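Local coordinates for protein acyl-coenzyme A oxidase acox-1.2 (PDB 5K3J) that catalyses the FAD-dependent first step of peroxisomal beta-oxidation of ascaroside-CoA side chains, desaturating asc-omega-C5-CoA and reducing oxygen to hydrogen peroxide, at residues Leu122-Ala126 with Ile284-Gly288; Lys240-Asn244 with Val420-Ile426; Gln300-Leu304 with Thr396-Ile400. All coordinates share one frame; numbering follows the deposited sequence.

Contact 1: residues Leu122-Ala126 with Ile284-Gly288; sequences LQSQA and IGYSG. With 6QA (~{S}-[2-[3-[[(2~{R})-4-[[[(2~{R},3~{S},4~{R},5~{R})-5-(6-aminopurin-9-yl)-4-oxidanyl-3-phosphonooxy-oxolan-2-yl]methoxy-oxidanyl-phosphoryl]oxy-oxidanyl-phosphoryl]oxy-3,3-dimethyl-2-oxidanyl-butanoyl]amino]propanoylamino]ethyl] 5-[(2~{R},3~{R},5~{R},6~{S})-6-methyl-3,5-bis(oxidanyl)oxan-2-yl]oxypentanethioate), chain E.
Q125, on the 122-126 segment, reaches over to the backbone of I284. One hydrogen bond joins the two segments. Q125 NE2 donates it to I284 O, with an N-H...O angle of 159°; the modelled 2.5 Å is very short and its exact length is doubtful. The side chain bends to get there: chi1 is -51°, with CG beside the backbone N, and chi2 of -73° turns the amide toward the turn at 284-286.

Van der Waals contacts surround this bond. The same NE2 lies 3.3 Å from G285 CA and 3.4 Å from S287 CB. On the other branch of the amide, OE1 sits 4.0 Å from I284 CD1. S124 packs alongside S287, with S124 CB 3.8 Å from S287 OG. The two serine hydroxyls find their hydrogen bonds elsewhere: S124 OG with P120 O one turn back, S287 OG with Y363 OH. An alanine here has no amide to offer, so I284 O would probably be left without this donor and the turn beside G285 and S287 less firmly packed.

The ligand contact lies on the far side of the turn. Y286 points away from 122-126, and its OH donates a hydrogen bond to O55 of the bound ascaroside-CoA (6QA), a phosphate oxygen on P26. O55 lies at the ring edge, in the ring plane. C24 of the pantetheine arm is 3.7 Å from Y286 CE2. K283 NZ also bonds the ligand.

Y286 is the N-cap residue of helix 287-315. The contact thus ties helix 112-125 of the N-terminal region to the start of a C-alpha1 helix. The turn it holds, I284-Y286, is part of the substrate-binding site for the CoA thioester.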
loop_
_atom_site.group_PDB
_atom_site.type_symbol
_atom_site.label_atom_id
_atom_site.label_comp_id
_atom_site.label_asym_id
_atom_site.label_seq_id
_atom_site.Cartn_x
_atom_site.Cartn_y
_atom_site.Cartn_z
ATOM N N LEU A 122 6.901 -10.663 -30.738
ATOM C CA LEU A 122 7.299 -10.820 -32.131
ATOM C C LEU A 122 8.473 -11.784 -32.231
ATOM O O LEU A 122 8.545 -12.600 -33.150
ATOM C CB LEU A 122 7.670 -9.474 -32.753
ATOM C CG LEU A 122 6.522 -8.518 -33.075
ATOM C CD1 LEU A 122 7.072 -7.155 -33.477
ATOM C CD2 LEU A 122 5.631 -9.090 -34.169
ATOM N N GLN A 123 9.385 -11.690 -31.268
ATOM C CA GLN A 123 10.565 -12.544 -31.230
ATOM C C GLN A 123 10.199 -14.011 -31.047
ATOM O O GLN A 123 10.798 -14.890 -31.671
ATOM C CB GLN A 123 11.502 -12.102 -30.105
ATOM C CG GLN A 123 12.191 -10.779 -30.368
ATOM C CD GLN A 123 12.956 -10.268 -29.163
ATOM O OE1 GLN A 123 12.497 -10.378 -28.027
ATOM N NE2 GLN A 123 14.131 -9.708 -29.409
ATOM N N SER A 124 9.206 -14.271 -30.204
ATOM C CA SER A 124 8.872 -15.638 -29.822
ATOM C C SER A 124 7.703 -16.231 -30.611
ATOM O O SER A 124 7.491 -17.445 -30.582
ATOM C CB SER A 124 8.551 -15.701 -28.327
ATOM O OG SER A 124 7.473 -14.839 -27.994
ATOM N N GLN A 125 6.945 -15.396 -31.318
ATOM C CA GLN A 125 5.699 -15.869 -31.924
ATOM C C GLN A 125 5.510 -15.507 -33.402
ATOM O O GLN A 125 4.571 -15.987 -34.037
ATOM C CB GLN A 125 4.503 -15.338 -31.123
ATOM C CG GLN A 125 4.577 -15.581 -29.617
ATOM C CD GLN A 125 4.343 -17.030 -29.234
ATOM O OE1 GLN A 125 3.808 -17.813 -30.019
ATOM N NE2 GLN A 125 4.742 -17.395 -28.020
ATOM N N ALA A 126 6.385 -14.674 -33.957
ATOM C CA ALA A 126 6.255 -14.289 -35.365
ATOM C C ALA A 126 7.246 -15.035 -36.260
ATOM O O ALA A 126 8.347 -15.384 -35.829
ATOM C CB ALA A 126 6.430 -12.784 -35.526
ATOM N N ILE A 284 2.233 -22.408 -26.207
ATOM C CA ILE A 284 3.468 -21.769 -26.642
ATOM C C ILE A 284 3.289 -20.260 -26.762
ATOM O O ILE A 284 4.262 -19.507 -26.773
ATOM C CB ILE A 284 3.961 -22.338 -27.993
ATOM C CG1 ILE A 284 2.778 -22.662 -28.919
ATOM C CG2 ILE A 284 4.811 -23.579 -27.763
ATOM C CD1 ILE A 284 2.248 -21.479 -29.720
ATOM N N GLY A 285 2.036 -19.825 -26.839
ATOM C CA GLY A 285 1.726 -18.431 -27.092
ATOM C C GLY A 285 1.844 -17.544 -25.870
ATOM O O GLY A 285 2.005 -16.329 -25.990
ATOM N N TYR A 286 1.770 -18.147 -24.688
ATOM C CA TYR A 286 1.847 -17.383 -23.446
ATOM C C TYR A 286 3.297 -17.039 -23.101
ATOM O O TYR A 286 3.583 -16.579 -21.997
ATOM C CB TYR A 286 1.213 -18.153 -22.278
ATOM C CG TYR A 286 -0.257 -18.501 -22.428
ATOM C CD1 TYR A 286 -1.008 -18.030 -23.500
ATOM C CD2 TYR A 286 -0.896 -19.302 -21.485
ATOM C CE1 TYR A 286 -2.348 -18.355 -23.634
ATOM C CE2 TYR A 286 -2.235 -19.629 -21.609
ATOM C CZ TYR A 286 -2.955 -19.154 -22.684
ATOM O OH TYR A 286 -4.286 -19.483 -22.802
ATOM N N SER A 287 4.201 -17.263 -24.050
ATOM C CA SER A 287 5.632 -17.092 -23.816
ATOM C C SER A 287 6.010 -15.678 -23.387
ATOM O O SER A 287 6.947 -15.493 -22.613
ATOM C CB SER A 287 6.420 -17.465 -25.070
ATOM O OG SER A 287 7.803 -17.221 -24.881
ATOM N N GLY A 288 5.293 -14.688 -23.905
ATOM C CA GLY A 288 5.562 -13.302 -23.565
ATOM C C GLY A 288 5.304 -13.036 -22.097
ATOM O O GLY A 288 6.029 -12.278 -21.450
HETATM P P26 6QA E . -6.091 -20.795 -19.681
HETATM P P29 6QA E . -6.486 -23.787 -19.684
HETATM P P50 6QA E . -3.337 -28.189 -15.219
HETATM O O01 6QA E . 6.933 -4.250 -14.627
HETATM C C02 6QA E . 6.723 -4.790 -15.951
HETATM C C03 6QA E . 5.371 -4.177 -16.354
HETATM O O04 6QA E . 4.850 -4.782 -17.446
HETATM C C05 6QA E . 4.225 -6.006 -17.224
HETATM C C06 6QA E . 2.748 -5.878 -17.691
HETATM C C07 6QA E . 2.301 -7.264 -18.210
HETATM C C08 6QA E . 1.145 -7.071 -19.191
HETATM C C09 6QA E . -0.053 -7.802 -18.748
HETATM S S10 6QA E . -0.788 -8.899 -20.066
HETATM C C11 6QA E . -1.060 -10.612 -19.532
HETATM C C12 6QA E . -1.038 -10.849 -18.051
HETATM N N13 6QA E . -2.199 -11.584 -17.715
HETATM C C14 6QA E . -2.116 -12.924 -17.173
HETATM C C15 6QA E . -3.426 -13.705 -16.797
HETATM C C16 6QA E . -3.429 -15.040 -17.616
HETATM N N17 6QA E . -3.789 -16.194 -16.771
HETATM C C18 6QA E . -4.343 -17.381 -17.438
HETATM C C19 6QA E . -4.723 -18.595 -16.593
HETATM O O20 6QA E . -4.610 -18.263 -15.227
HETATM C C21 6QA E . -3.810 -19.816 -16.901
HETATM C C22 6QA E . -4.472 -20.987 -16.050
HETATM C C23 6QA E . -2.341 -19.476 -16.485
HETATM C C24 6QA E . -3.775 -20.262 -18.359
HETATM O O25 6QA E . -4.832 -21.193 -18.667
HETATM O O27 6QA E . -6.956 -19.646 -19.141
HETATM O O28 6QA E . -7.022 -22.217 -19.837
HETATM O O30 6QA E . -6.509 -24.407 -21.085
HETATM O O31 6QA E . -4.957 -23.787 -18.986
HETATM C C32 6QA E . -4.679 -24.489 -17.834
HETATM C C33 6QA E . -3.864 -25.781 -18.260
HETATM O O34 6QA E . -2.988 -25.496 -19.145
HETATM C C35 6QA E . -1.496 -25.703 -18.532
HETATM N N36 6QA E . -0.737 -24.455 -18.711
HETATM C C37 6QA E . -1.189 -23.220 -18.475
HETATM N N38 6QA E . -0.257 -22.306 -18.748
HETATM C C39 6QA E . 0.852 -22.968 -19.188
HETATM C C40 6QA E . 0.552 -24.331 -19.175
HETATM N N41 6QA E . 1.498 -25.223 -19.577
HETATM C C42 6QA E . 2.696 -24.791 -19.972
HETATM N N43 6QA E . 3.020 -23.482 -20.003
HETATM C C44 6QA E . 2.141 -22.552 -19.627
HETATM N N45 6QA E . 2.494 -21.129 -19.661
HETATM C C46 6QA E . -1.619 -26.040 -17.285
HETATM O O47 6QA E . -0.852 -27.297 -17.004
HETATM C C48 6QA E . -3.102 -26.285 -17.020
HETATM O O49 6QA E . -3.372 -27.632 -16.810
HETATM O O51 6QA E . -4.714 -28.643 -14.836
HETATM O O52 6QA E . -2.874 -27.063 -14.280
HETATM O O53 6QA E . -2.349 -29.319 -15.107
HETATM O O54 6QA E . -7.428 -24.545 -18.783
HETATM O O55 6QA E . -5.554 -20.413 -21.048
HETATM O O56 6QA E . -4.506 -17.383 -18.622
HETATM O O57 6QA E . -1.072 -13.462 -17.008
HETATM O O58 6QA E . -0.455 -7.613 -17.606
HETATM O O59 6QA E . 5.508 -2.764 -16.664
HETATM C C60 6QA E . 6.477 -2.518 -17.689
HETATM C C61 6QA E . 6.388 -1.025 -17.908
HETATM C C62 6QA E . 7.876 -3.036 -17.260
HETATM C C63 6QA E . 7.841 -4.448 -16.852
HETATM O O64 6QA E . 8.802 -2.910 -18.395
#

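Contact 2: residues Lys240-Asn244 with Val420-Ile426; sequences KMNFN and VVYGIAI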
loop_
_atom_site.group_PDB
_atom_site.type_symbol
_atom_site.label_atom_id
_atom_site.label_comp_id
_atom_site.label_asym_id
_atom_site.label_seq_id
_atom_site.Cartn_x
_atom_site.Cartn_y
_atom_site.Cartn_z
ATOM N N LYS A 240 -5.003 6.437 -12.850
ATOM C CA LYS A 240 -4.767 5.157 -12.198
ATOM C C LYS A 240 -4.121 5.351 -10.831
ATOM O O LYS A 240 -3.712 6.463 -10.488
ATOM C CB LYS A 240 -3.886 4.271 -13.082
ATOM C CG LYS A 240 -4.534 3.883 -14.410
ATOM C CD LYS A 240 -3.504 3.645 -15.509
ATOM C CE LYS A 240 -2.685 4.897 -15.769
ATOM N NZ LYS A 240 -2.041 4.890 -17.109
ATOM N N MET A 241 -4.037 4.272 -10.055
ATOM C CA MET A 241 -3.354 4.295 -8.762
ATOM C C MET A 241 -1.947 4.853 -8.930
ATOM O O MET A 241 -1.471 5.646 -8.118
ATOM C CB MET A 241 -3.304 2.894 -8.145
ATOM C CG MET A 241 -2.480 2.829 -6.868
ATOM S SD MET A 241 -2.506 1.216 -6.061
ATOM C CE MET A 241 -1.862 1.639 -4.443
ATOM N N ASN A 242 -1.297 4.435 -10.009
ATOM C CA ASN A 242 -0.034 5.019 -10.427
ATOM C C ASN A 242 0.211 4.716 -11.897
ATOM O O ASN A 242 -0.718 4.347 -12.614
ATOM C CB ASN A 242 1.120 4.500 -9.575
ATOM C CG ASN A 242 2.187 5.549 -9.356
ATOM O OD1 ASN A 242 2.921 5.910 -10.278
ATOM N ND2 ASN A 242 2.274 6.051 -8.133
ATOM N N PHE A 243 1.462 4.865 -12.330
ATOM C CA PHE A 243 1.851 4.596 -13.710
ATOM C C PHE A 243 1.125 5.553 -14.655
ATOM O O PHE A 243 0.781 5.185 -15.777
ATOM C CB PHE A 243 1.555 3.135 -14.074
ATOM C CG PHE A 243 2.394 2.599 -15.200
ATOM C CD1 PHE A 243 3.775 2.656 -15.135
ATOM C CD2 PHE A 243 1.806 2.006 -16.306
ATOM C CE1 PHE A 243 4.555 2.162 -16.160
ATOM C CE2 PHE A 243 2.581 1.503 -17.334
ATOM C CZ PHE A 243 3.958 1.580 -17.261
ATOM N N ASN A 244 0.913 6.787 -14.202
ATOM C CA ASN A 244 0.062 7.736 -14.920
ATOM C C ASN A 244 0.763 8.595 -15.977
ATOM O O ASN A 244 0.134 9.452 -16.597
ATOM C CB ASN A 244 -0.643 8.657 -13.918
ATOM C CG ASN A 244 -1.684 7.929 -13.091
ATOM O OD1 ASN A 244 -2.726 7.524 -13.605
ATOM N ND2 ASN A 244 -1.411 7.769 -11.800
ATOM N N VAL A 420 5.384 6.671 -4.686
ATOM C CA VAL A 420 5.419 6.423 -6.127
ATOM C C VAL A 420 5.895 5.006 -6.419
ATOM O O VAL A 420 5.207 4.236 -7.098
ATOM C CB VAL A 420 6.348 7.403 -6.861
ATOM C CG1 VAL A 420 6.584 6.940 -8.304
ATOM C CG2 VAL A 420 5.790 8.816 -6.813
ATOM N N VAL A 421 7.080 4.689 -5.905
ATOM C CA VAL A 421 7.676 3.369 -6.024
ATOM C C VAL A 421 6.731 2.288 -5.538
ATOM O O VAL A 421 6.671 1.197 -6.112
ATOM C CB VAL A 421 9.000 3.291 -5.233
ATOM C CG1 VAL A 421 9.598 1.892 -5.317
ATOM C CG2 VAL A 421 9.979 4.326 -5.751
ATOM N N TYR A 422 5.981 2.589 -4.486
ATOM C CA TYR A 422 5.012 1.625 -4.006
ATOM C C TYR A 422 3.905 1.461 -5.037
ATOM O O TYR A 422 3.607 0.344 -5.459
ATOM C CB TYR A 422 4.397 2.037 -2.676
ATOM C CG TYR A 422 3.329 1.069 -2.245
ATOM C CD1 TYR A 422 3.670 -0.186 -1.763
ATOM C CD2 TYR A 422 1.984 1.383 -2.374
ATOM C CE1 TYR A 422 2.703 -1.095 -1.397
ATOM C CE2 TYR A 422 1.007 0.480 -2.008
ATOM C CZ TYR A 422 1.375 -0.761 -1.520
ATOM O OH TYR A 422 0.424 -1.683 -1.148
ATOM N N GLY A 423 3.308 2.578 -5.452
ATOM C CA GLY A 423 2.222 2.558 -6.423
ATOM C C GLY A 423 2.576 1.832 -7.707
ATOM O O GLY A 423 1.772 1.078 -8.249
ATOM N N ILE A 424 3.793 2.058 -8.189
ATOM C CA ILE A 424 4.271 1.431 -9.418
ATOM C C ILE A 424 4.410 -0.090 -9.280
ATOM O O ILE A 424 3.780 -0.851 -10.019
ATOM C CB ILE A 424 5.630 2.028 -9.853
ATOM C CG1 ILE A 424 5.440 3.433 -10.427
ATOM C CG2 ILE A 424 6.305 1.140 -10.877
ATOM C CD1 ILE A 424 4.539 3.473 -11.644
ATOM N N ALA A 425 5.222 -0.524 -8.322
ATOM C CA ALA A 425 5.566 -1.935 -8.185
ATOM C C ALA A 425 4.390 -2.804 -7.746
ATOM O O ALA A 425 4.255 -3.940 -8.201
ATOM C CB ALA A 425 6.715 -2.090 -7.209
ATOM N N ILE A 426 3.547 -2.268 -6.867
ATOM C CA ILE A 426 2.437 -3.032 -6.295
ATOM C C ILE A 426 1.481 -3.514 -7.381
ATOM O O ILE A 426 0.743 -4.480 -7.186
ATOM C CB ILE A 426 1.646 -2.210 -5.248
ATOM C CG1 ILE A 426 0.789 -3.126 -4.367
ATOM C CG2 ILE A 426 0.795 -1.132 -5.921
ATOM C CD1 ILE A 426 1.569 -4.203 -3.670
#
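N242 lies against G423, and this is the closely packed part of the contact. G423 has no side chain, so N242 CB can come within 3.6 Å of G423 C. Y412 of the second subunit packs on N242 and bonds to G423 O. In the N242 amide, ND2 turns to V420 O, which at 3.6 Å is too far for a hydrogen bond, and OD1 turns to the I424 side chain. N242 OD1 is 3.2 Å from I424 CD1, and the two side chains meet at about a right angle. N242 OD1 also accepts a hydrogen bond from F243 N at 2.7 Å. That donor lies in the carbonyl plane, and the bond helps fix the rotation of the amide. I424 CD1 fits between N242 and F243. I424 CD1 lies 3.7 Å from F243 CD1, at the ring edge near its plane.

The M241 side is looser. M241 is extended, with CG anti to the backbone N (chi1 174°), and this carries its thioether across to the helix. M241 CE stands 3.9 Å from Y422 CE2. M241 SD is 4.1 Å from I426 CG2. R404 of the second subunit packs on both M241 and I426. Y422 OH bonds to E401 of the second subunit.

The loop 240-244 connects strands 232-236 and 248-253. It brings F243 into the substrate pocket and lies on helix 418-426, which packs in turn against helices 287-315 and 379-405.

Contact 3: residues Gln300-Leu304 with Thr396-Ile400; sequences QGLFL and TGEGI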
loop_
_atom_site.group_PDB
_atom_site.type_symbol
_atom_site.label_atom_id
_atom_site.label_comp_id
_atom_site.label_asym_id
_atom_site.label_seq_id
_atom_site.Cartn_x
_atom_site.Cartn_y
_atom_site.Cartn_z
ATOM N N GLN A 300 11.296 -6.526 -9.074
ATOM C CA GLN A 300 10.682 -6.280 -7.777
ATOM C C GLN A 300 11.721 -6.482 -6.686
ATOM O O GLN A 300 11.424 -6.349 -5.500
ATOM C CB GLN A 300 9.467 -7.187 -7.555
ATOM C CG GLN A 300 8.323 -7.002 -8.528
ATOM C CD GLN A 300 7.332 -5.959 -8.073
ATOM O OE1 GLN A 300 7.199 -5.691 -6.881
ATOM N NE2 GLN A 300 6.626 -5.364 -9.023
ATOM N N GLY A 301 12.948 -6.780 -7.097
ATOM C CA GLY A 301 14.077 -6.762 -6.193
ATOM C C GLY A 301 14.730 -5.391 -6.190
ATOM O O GLY A 301 15.272 -4.956 -5.173
ATOM N N LEU A 302 14.639 -4.687 -7.317
ATOM C CA LEU A 302 15.314 -3.396 -7.478
ATOM C C LEU A 302 14.484 -2.200 -6.986
ATOM O O LEU A 302 15.037 -1.299 -6.356
ATOM C CB LEU A 302 15.715 -3.190 -8.941
ATOM C CG LEU A 302 16.887 -4.064 -9.397
ATOM C CD1 LEU A 302 17.103 -3.996 -10.904
ATOM C CD2 LEU A 302 18.158 -3.665 -8.660
ATOM N N PHE A 303 13.182 -2.184 -7.276
ATOM C CA PHE A 303 12.265 -1.204 -6.685
ATOM C C PHE A 303 12.443 -1.146 -5.170
ATOM O O PHE A 303 12.529 -0.073 -4.573
ATOM C CB PHE A 303 10.812 -1.571 -6.977
ATOM C CG PHE A 303 10.380 -1.352 -8.395
ATOM C CD1 PHE A 303 10.696 -0.190 -9.081
ATOM C CD2 PHE A 303 9.621 -2.318 -9.036
ATOM C CE1 PHE A 303 10.262 -0.008 -10.388
ATOM C CE2 PHE A 303 9.191 -2.142 -10.336
ATOM C CZ PHE A 303 9.513 -0.982 -11.013
ATOM N N LEU A 304 12.471 -2.328 -4.562
ATOM C CA LEU A 304 12.590 -2.484 -3.120
ATOM C C LEU A 304 13.926 -1.944 -2.641
ATOM O O LEU A 304 13.998 -1.285 -1.606
ATOM C CB LEU A 304 12.441 -3.955 -2.727
ATOM C CG LEU A 304 12.439 -4.298 -1.242
ATOM C CD1 LEU A 304 11.495 -3.370 -0.509
ATOM C CD2 LEU A 304 12.026 -5.748 -1.044
ATOM N N THR A 396 7.527 -7.560 -1.597
ATOM C CA THR A 396 8.143 -6.298 -1.999
ATOM C C THR A 396 7.219 -5.145 -1.636
ATOM O O THR A 396 7.673 -4.057 -1.282
ATOM C CB THR A 396 8.447 -6.260 -3.513
ATOM O OG1 THR A 396 9.340 -7.329 -3.847
ATOM C CG2 THR A 396 9.089 -4.938 -3.907
ATOM N N GLY A 397 5.917 -5.400 -1.726
ATOM C CA GLY A 397 4.911 -4.429 -1.344
ATOM C C GLY A 397 5.017 -4.048 0.118
ATOM O O GLY A 397 5.233 -2.881 0.445
ATOM N N GLU A 398 4.871 -5.036 0.996
ATOM C CA GLU A 398 4.999 -4.818 2.435
ATOM C C GLU A 398 6.320 -4.144 2.783
ATOM O O GLU A 398 6.368 -3.254 3.632
ATOM C CB GLU A 398 4.888 -6.139 3.191
ATOM C CG GLU A 398 3.527 -6.802 3.108
ATOM C CD GLU A 398 3.513 -8.149 3.803
ATOM O OE1 GLU A 398 4.440 -8.950 3.557
ATOM O OE2 GLU A 398 2.586 -8.407 4.602
ATOM N N GLY A 399 7.388 -4.574 2.117
ATOM C CA GLY A 399 8.709 -4.019 2.346
ATOM C C GLY A 399 8.788 -2.538 2.039
ATOM O O GLY A 399 9.353 -1.767 2.814
ATOM N N ILE A 400 8.209 -2.137 0.913
ATOM C CA ILE A 400 8.311 -0.756 0.444
ATOM C C ILE A 400 7.500 0.209 1.315
ATOM O O ILE A 400 7.944 1.328 1.581
ATOM C CB ILE A 400 7.882 -0.653 -1.039
ATOM C CG1 ILE A 400 9.003 -1.193 -1.933
ATOM C CG2 ILE A 400 7.554 0.786 -1.434
ATOM C CD1 ILE A 400 8.608 -1.381 -3.376
#
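T396 faces Q300 across two helices that run almost parallel. The segment axes are 9.8 Å apart, at an angle of 5°. T396 OG1 bonds to V392 O of its own helix and also lies 2.8 Å from Q300 O. Helix 287-315 is kinked here. L304 N makes no bond to the turn before it, which is consistent with Q300 O being open to the approach of T396.

The methyl branch of T396, CG2, packs on L304 CB at 3.7 Å and on Q300 OE1 at 3.6 Å. The Q300 chain is bent at chi2 (-89°), which sets its amide at a slant across T396. The NE2 end bonds to A425 O.

L304 and I400 also meet obliquely. L304 CG is anti to the backbone N (chi1 -176°), and this swings L304 CD1 over to I400 CG1 at 3.6 Å. The same L304 CD1 also rests on the backbone of G399, which has no side chain to stand in the way. I400 CD1 reaches back to F303 CB at 4.2 Å.

The contact joins helices 287-315 and 379-405. Helix 418-426 covers F303 and I400, and F352 of helix 343-363 packs on T396.

How the contacts relate
Contacts 2 and 3 are neighbours, with centres 12 Å apart. A425 CB packs on F303 CD2 at 3.4 Å, and V421 CG1 lies 3.6 Å from F303 O, so helix 418-426, one side of contact 2, packs directly on the helices of contact 3. Contact 1 stands apart, 27 Å from contact 2 and 28 Å from contact 3 between centres. It shares helix 287-315 with contact 3. Contacts 1 and 2 touch the bound ascaroside-CoA, Y286 at its diphosphate and F243 near its sugar end. Contact 3 lies close by, with the F303 side chain about 5 Å from the ligand. The F243 side chain is also about 5 Å from FAD.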